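Long-range contact in Phthiocerol/phenolphthiocerol synthesis polyketide synthase type I PpsC (Mycobacterium tuberculosis, PDB 5NJI), which probably dehydrates beta-hydroxyacyl intermediates to enoyl products, through its dehydratase domain, during assembly of the phthiocerol and phenolphthiocerol lipids of the mycobacterium: residues 103-115 / 120-131. The protein carries 1 engineered substitution. Residues are numbered along the deposited sequence; the frame is centred on the assembly and turned at random.
With 8Z2 (~{S}-[2-[3-[[(2~{R})-4-[[[(2~{R},3~{S},4~{R},5~{R})-5-(6-aminopurin-9-yl)-4-oxidanyl-3-phosphonooxy-oxolan-2-yl]methoxy-oxidanyl-phosphoryl]oxy-oxidanyl-phosphoryl]oxy-3,3-dimethyl-2-oxidanyl-butanoyl]amino]propanoylamino]ethyl] (~{E})-dodec-2-enethioate), chain B.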
# COMPACT_ATOMS: atom_id res chain seq x y z
N MET A 103 1.85 6.40 12.67
CA MET A 103 0.96 7.01 11.70
C MET A 103 1.42 8.42 11.39
O MET A 103 1.89 9.14 12.28
CB MET A 103 -0.47 7.04 12.22
CG MET A 103 -1.34 5.92 11.77
SD MET A 103 -3.06 6.23 12.20
CE MET A 103 -3.62 4.53 12.30
N LEU A 104 1.25 8.83 10.14
CA LEU A 104 1.61 10.17 9.70
C LEU A 104 0.35 10.98 9.41
O LEU A 104 -0.40 10.66 8.48
CB LEU A 104 2.51 10.13 8.46
CG LEU A 104 2.86 11.50 7.85
CD1 LEU A 104 3.33 12.49 8.90
CD2 LEU A 104 3.92 11.31 6.79
N HIS A 105 0.15 12.04 10.18
CA HIS A 105 -0.93 13.00 9.97
C HIS A 105 -0.44 14.02 8.96
O HIS A 105 0.55 14.73 9.21
CB HIS A 105 -1.30 13.62 11.32
CG HIS A 105 -2.30 14.73 11.29
ND1 HIS A 105 -3.36 14.80 10.41
CD2 HIS A 105 -2.43 15.81 12.10
CE1 HIS A 105 -4.07 15.89 10.66
NE2 HIS A 105 -3.52 16.52 11.69
N VAL A 106 -1.09 14.06 7.80
CA VAL A 106 -0.66 14.92 6.72
C VAL A 106 -1.26 16.30 6.95
O VAL A 106 -2.46 16.52 6.75
CB VAL A 106 -1.06 14.37 5.35
CG1 VAL A 106 -0.61 15.30 4.26
CG2 VAL A 106 -0.44 12.99 5.16
N THR A 107 -0.42 17.24 7.35
CA THR A 107 -0.79 18.62 7.60
C THR A 107 -0.03 19.54 6.66
O THR A 107 1.04 19.17 6.16
CB THR A 107 -0.46 18.99 9.05
OG1 THR A 107 0.94 18.82 9.27
CG2 THR A 107 -1.23 18.13 10.04
N PRO A 108 -0.54 20.75 6.41
CA PRO A 108 0.23 21.69 5.59
C PRO A 108 1.66 21.83 6.11
O PRO A 108 1.90 21.88 7.31
CB PRO A 108 -0.56 23.00 5.72
CG PRO A 108 -1.96 22.56 5.99
CD PRO A 108 -1.84 21.30 6.82
N GLY A 109 2.60 21.87 5.18
CA GLY A 109 4.00 22.03 5.52
C GLY A 109 4.69 20.78 5.99
O GLY A 109 5.82 20.87 6.47
N THR A 110 4.07 19.61 5.86
CA THR A 110 4.75 18.37 6.18
C THR A 110 5.91 18.11 5.22
O THR A 110 5.78 18.30 4.01
CB THR A 110 3.75 17.20 6.13
OG1 THR A 110 2.82 17.33 7.22
CG2 THR A 110 4.46 15.86 6.32
N VAL A 111 7.05 17.71 5.77
CA VAL A 111 8.22 17.39 4.96
C VAL A 111 8.61 15.95 5.26
O VAL A 111 8.96 15.61 6.40
CB VAL A 111 9.40 18.35 5.21
CG1 VAL A 111 10.61 17.91 4.38
CG2 VAL A 111 8.96 19.75 4.82
N LEU A 112 8.53 15.11 4.23
CA LEU A 112 8.83 13.70 4.34
C LEU A 112 10.28 13.50 3.94
O LEU A 112 10.69 13.97 2.88
CB LEU A 112 7.91 12.88 3.44
CG LEU A 112 7.84 11.39 3.74
CD1 LEU A 112 7.17 11.18 5.07
CD2 LEU A 112 7.05 10.68 2.67
N VAL A 113 11.05 12.83 4.79
CA VAL A 113 12.49 12.67 4.60
C VAL A 113 12.77 11.17 4.50
O VAL A 113 12.54 10.43 5.46
CB VAL A 113 13.28 13.30 5.75
CG1 VAL A 113 14.79 13.17 5.51
CG2 VAL A 113 12.87 14.77 5.92
N THR A 114 13.28 10.75 3.35
CA THR A 114 13.56 9.34 3.08
C THR A 114 15.07 9.13 2.95
O THR A 114 15.78 9.98 2.40
CB THR A 114 12.85 8.91 1.80
OG1 THR A 114 11.44 9.15 1.94
CG2 THR A 114 13.06 7.44 1.48
N THR A 115 15.57 8.04 3.50
CA THR A 115 16.96 7.66 3.32
C THR A 115 17.06 6.24 2.77
O THR A 115 16.19 5.40 3.01
CB THR A 115 17.77 7.73 4.60
OG1 THR A 115 17.18 6.91 5.62
CG2 THR A 115 17.91 9.17 5.10
N GLU A 120 22.60 -2.62 -4.91
CA GLU A 120 21.62 -2.98 -5.90
C GLU A 120 21.01 -4.36 -5.71
O GLU A 120 20.17 -4.71 -6.47
CB GLU A 120 22.03 -2.74 -7.39
CG GLU A 120 22.85 -3.83 -8.07
CD GLU A 120 23.06 -3.55 -9.60
OE1 GLU A 120 22.83 -4.40 -10.50
OE2 GLU A 120 23.49 -2.42 -9.93
N GLN A 121 21.46 -5.12 -4.74
CA GLN A 121 20.92 -6.43 -4.40
C GLN A 121 19.96 -6.35 -3.23
O GLN A 121 18.94 -7.04 -3.22
CB GLN A 121 22.05 -7.40 -4.03
CG GLN A 121 22.96 -7.77 -5.18
CD GLN A 121 22.20 -8.29 -6.37
OE1 GLN A 121 22.37 -7.81 -7.48
NE2 GLN A 121 21.32 -9.26 -6.13
N ARG A 122 20.30 -5.53 -2.23
CA ARG A 122 19.48 -5.38 -1.04
C ARG A 122 19.78 -4.02 -0.44
O ARG A 122 20.96 -3.67 -0.26
CB ARG A 122 19.78 -6.48 -0.02
CG ARG A 122 18.98 -6.41 1.27
CD ARG A 122 19.20 -7.66 2.11
NE ARG A 122 18.45 -7.65 3.35
CZ ARG A 122 18.89 -7.15 4.50
NH1 ARG A 122 20.10 -6.60 4.58
NH2 ARG A 122 18.12 -7.19 5.58
N CYS A 123 18.74 -3.25 -0.13
CA CYS A 123 18.92 -1.92 0.43
C CYS A 123 17.86 -1.67 1.50
O CYS A 123 16.85 -2.37 1.58
CB CYS A 123 18.87 -0.85 -0.67
SG CYS A 123 17.32 -0.77 -1.58
N GLN A 124 18.14 -0.70 2.37
CA GLN A 124 17.32 -0.40 3.53
C GLN A 124 16.82 1.02 3.38
O GLN A 124 17.61 1.94 3.14
CB GLN A 124 18.11 -0.55 4.86
CG GLN A 124 18.81 -1.88 5.04
CD GLN A 124 17.86 -2.99 5.44
OE1 GLN A 124 16.70 -2.73 5.78
NE2 GLN A 124 18.34 -4.22 5.41
N VAL A 125 15.52 1.20 3.53
CA VAL A 125 14.88 2.50 3.37
C VAL A 125 14.26 2.89 4.70
O VAL A 125 13.69 2.05 5.40
CB VAL A 125 13.82 2.44 2.25
CG1 VAL A 125 13.03 3.75 2.16
CG2 VAL A 125 14.46 2.12 0.92
N GLU A 126 14.39 4.16 5.07
CA GLU A 126 13.75 4.68 6.27
C GLU A 126 13.02 5.96 5.90
O GLU A 126 13.54 6.76 5.12
CB GLU A 126 14.77 4.91 7.41
CG GLU A 126 14.15 5.25 8.76
CD GLU A 126 15.07 4.89 9.92
OE1 GLU A 126 16.09 4.20 9.70
OE2 GLU A 126 14.75 5.30 11.06
N ILE A 127 11.80 6.11 6.40
CA ILE A 127 10.92 7.22 6.04
C ILE A 127 10.55 7.97 7.31
O ILE A 127 9.98 7.38 8.24
CB ILE A 127 9.67 6.73 5.31
CG1 ILE A 127 10.09 6.07 4.00
CG2 ILE A 127 8.69 7.89 5.05
CD1 ILE A 127 8.98 5.28 3.35
N ARG A 128 10.93 9.21 7.36
CA ARG A 128 10.75 10.06 8.49
C ARG A 128 9.99 11.38 8.15
O ARG A 128 9.90 11.65 7.02
CB ARG A 128 12.15 10.51 9.03
CG ARG A 128 13.09 9.41 9.43
CD ARG A 128 14.56 9.89 9.67
NE ARG A 128 15.42 8.95 10.28
CZ ARG A 128 16.26 8.08 9.62
NH1 ARG A 128 16.31 8.12 8.24
NH2 ARG A 128 17.06 7.18 10.35
N THR A 129 9.51 12.12 9.15
CA THR A 129 9.01 13.51 8.97
C THR A 129 9.98 14.44 9.82
O THR A 129 10.44 13.99 10.86
CB THR A 129 7.55 13.73 9.39
OG1 THR A 129 7.39 13.30 10.71
CG2 THR A 129 6.51 13.05 8.39
N ARG A 130 10.24 15.70 9.34
CA ARG A 130 11.10 16.70 10.00
C ARG A 130 10.22 17.04 11.26
O ARG A 130 9.07 17.40 11.05
CB ARG A 130 11.48 17.99 9.15
CG ARG A 130 12.68 18.84 9.49
CD ARG A 130 13.60 18.32 10.57
NE ARG A 130 14.86 19.05 10.72
CZ ARG A 130 15.74 19.30 9.69
NH1 ARG A 130 15.43 18.84 8.40
NH2 ARG A 130 16.96 20.00 9.94
N SER A 131 10.69 16.87 12.52
CA SER A 131 9.66 17.31 13.68
C SER A 131 9.43 18.83 13.65
O SER A 131 10.31 19.59 13.23
CB SER A 131 10.27 16.87 14.99
OG SER A 131 10.82 15.57 14.88
C2 8Z2 B . 11.69 -1.70 15.06
C4 8Z2 B . 10.11 -0.98 16.63
C5 8Z2 B . 11.02 -0.22 17.19
C6 8Z2 B . 12.25 -0.19 16.73
C8 8Z2 B . 9.25 0.06 18.30
C10 8Z2 B . -10.01 -4.73 7.58
C11 8Z2 B . -10.15 -6.08 8.14
C12 8Z2 B . -10.82 -6.04 9.46
N9 8Z2 B . 8.99 -0.76 17.28
N7 8Z2 B . 10.48 0.43 18.19
N3 8Z2 B . 10.42 -1.73 15.56
N1 8Z2 B . 12.62 -0.92 15.68
N6 8Z2 B . 13.05 0.61 17.39
C1' 8Z2 B . 7.94 -1.72 16.54
C2' 8Z2 B . 8.28 -3.00 17.23
O2' 8Z2 B . 8.35 -3.82 16.07
C3' 8Z2 B . 7.05 -3.17 18.25
O3' 8Z2 B . 7.46 -4.08 19.32
C4' 8Z2 B . 5.92 -3.25 17.02
O4' 8Z2 B . 6.38 -2.02 16.31
C5' 8Z2 B . 4.41 -3.14 17.15
O5' 8Z2 B . 3.93 -1.95 17.65
P1 8Z2 B . 4.26 -1.33 18.95
O11 8Z2 B . 5.41 -0.55 18.51
O12 8Z2 B . 4.83 -2.20 20.01
O6 8Z2 B . 3.02 -0.35 19.59
P2 8Z2 B . 3.15 1.26 19.53
O21 8Z2 B . 4.62 1.76 19.23
O22 8Z2 B . 2.72 2.18 20.50
O7 8Z2 B . 2.15 1.38 18.24
CPA 8Z2 B . 1.29 0.39 17.66
CPB 8Z2 B . 0.62 1.13 16.47
CP8 8Z2 B . 1.77 1.66 15.58
CP7 8Z2 B . -0.27 0.24 15.67
CP9 8Z2 B . -0.19 2.29 17.03
OP3 8Z2 B . 2.47 0.55 15.18
CP6 8Z2 B . 1.31 2.47 14.34
OP2 8Z2 B . 0.69 3.46 14.51
NP2 8Z2 B . 1.78 2.11 13.16
CP5 8Z2 B . 1.53 2.78 11.90
CP4 8Z2 B . 0.35 2.13 11.21
CP3 8Z2 B . 0.10 2.87 9.88
OP1 8Z2 B . 0.47 3.99 9.75
NP1 8Z2 B . -0.54 2.24 8.93
CP2 8Z2 B . -0.78 2.82 7.64
CP1 8Z2 B . -1.89 3.81 7.67
S 8Z2 B . -3.48 2.99 8.01
P3 8Z2 B . 8.82 -3.50 20.27
O31 8Z2 B . 8.41 -1.87 20.48
O32 8Z2 B . 10.07 -3.37 19.64
O33 8Z2 B . 9.08 -4.04 21.61
CA1 8Z2 B . -3.76 2.29 6.67
CA2 8Z2 B . -5.05 1.56 6.60
OA1 8Z2 B . -3.10 2.27 5.69
CA3 8Z2 B . -5.35 0.83 5.35
CA4 8Z2 B . -6.61 0.06 5.30
CA5 8Z2 B . -6.71 -0.85 4.11
CA6 8Z2 B . -8.00 -1.65 4.16
CA7 8Z2 B . -7.91 -2.81 5.17
CA8 8Z2 B . -9.26 -3.33 5.60
CA9 8Z2 B . -9.23 -4.70 6.33
O HOH W 1 7.12 17.87 8.69
O HOH W 2 17.87 4.17 5.22
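The antiparallel beta hairpin of strands 110-118 and 122-130, part of the double-hotdog fold expected of a polyketide synthase dehydratase, pairs V113 with R128 and T115 with E126 through two backbone hydrogen bonds each. The bond from V113 N to R128 O is almost straight, at 2.8 Å and 178°. Beyond V113, R130 N gives a longer bond to V111 O (3.2 Å), and a water joins V111 N to R130 O.

On the face of V113, T115, E126 and R128, the guanidinium edge of R128 meets a hydroxyl, NH1 donating to T115 OG1 at 3.0 Å, nearly in the guanidinium plane but with an N-H...O angle of 135°. A chi1 of 57° sets OG1 of T115 between its own backbone N and carbonyl carbon, turned toward strand 122-130. The E126 carboxylate lies over one face of the same guanidinium, a salt bridge of charges alone from OE2 to NH2, while OE2 is hydrogen-bonded to T138.

The other face is largely apolar: L112 CD1 packs on I127 CG2 at 3.6 Å, and T114 CG2 on V125 CG1 at 3.8 Å. The methyl CG2 of T129 meets L104 CD1 tip to tip, tightly at 3.3 Å; T129 OG1 is hydrogen-bonded to H139 of strand 136-146. L104 follows M103, which lines the ligand pocket, its CG 3.3 Å from OP1 of the bound C12:1-CoA. L112, T114 and I127 pack on I76 of helix 70-84, and the hairpin runs between strands 44-50 and 136-146.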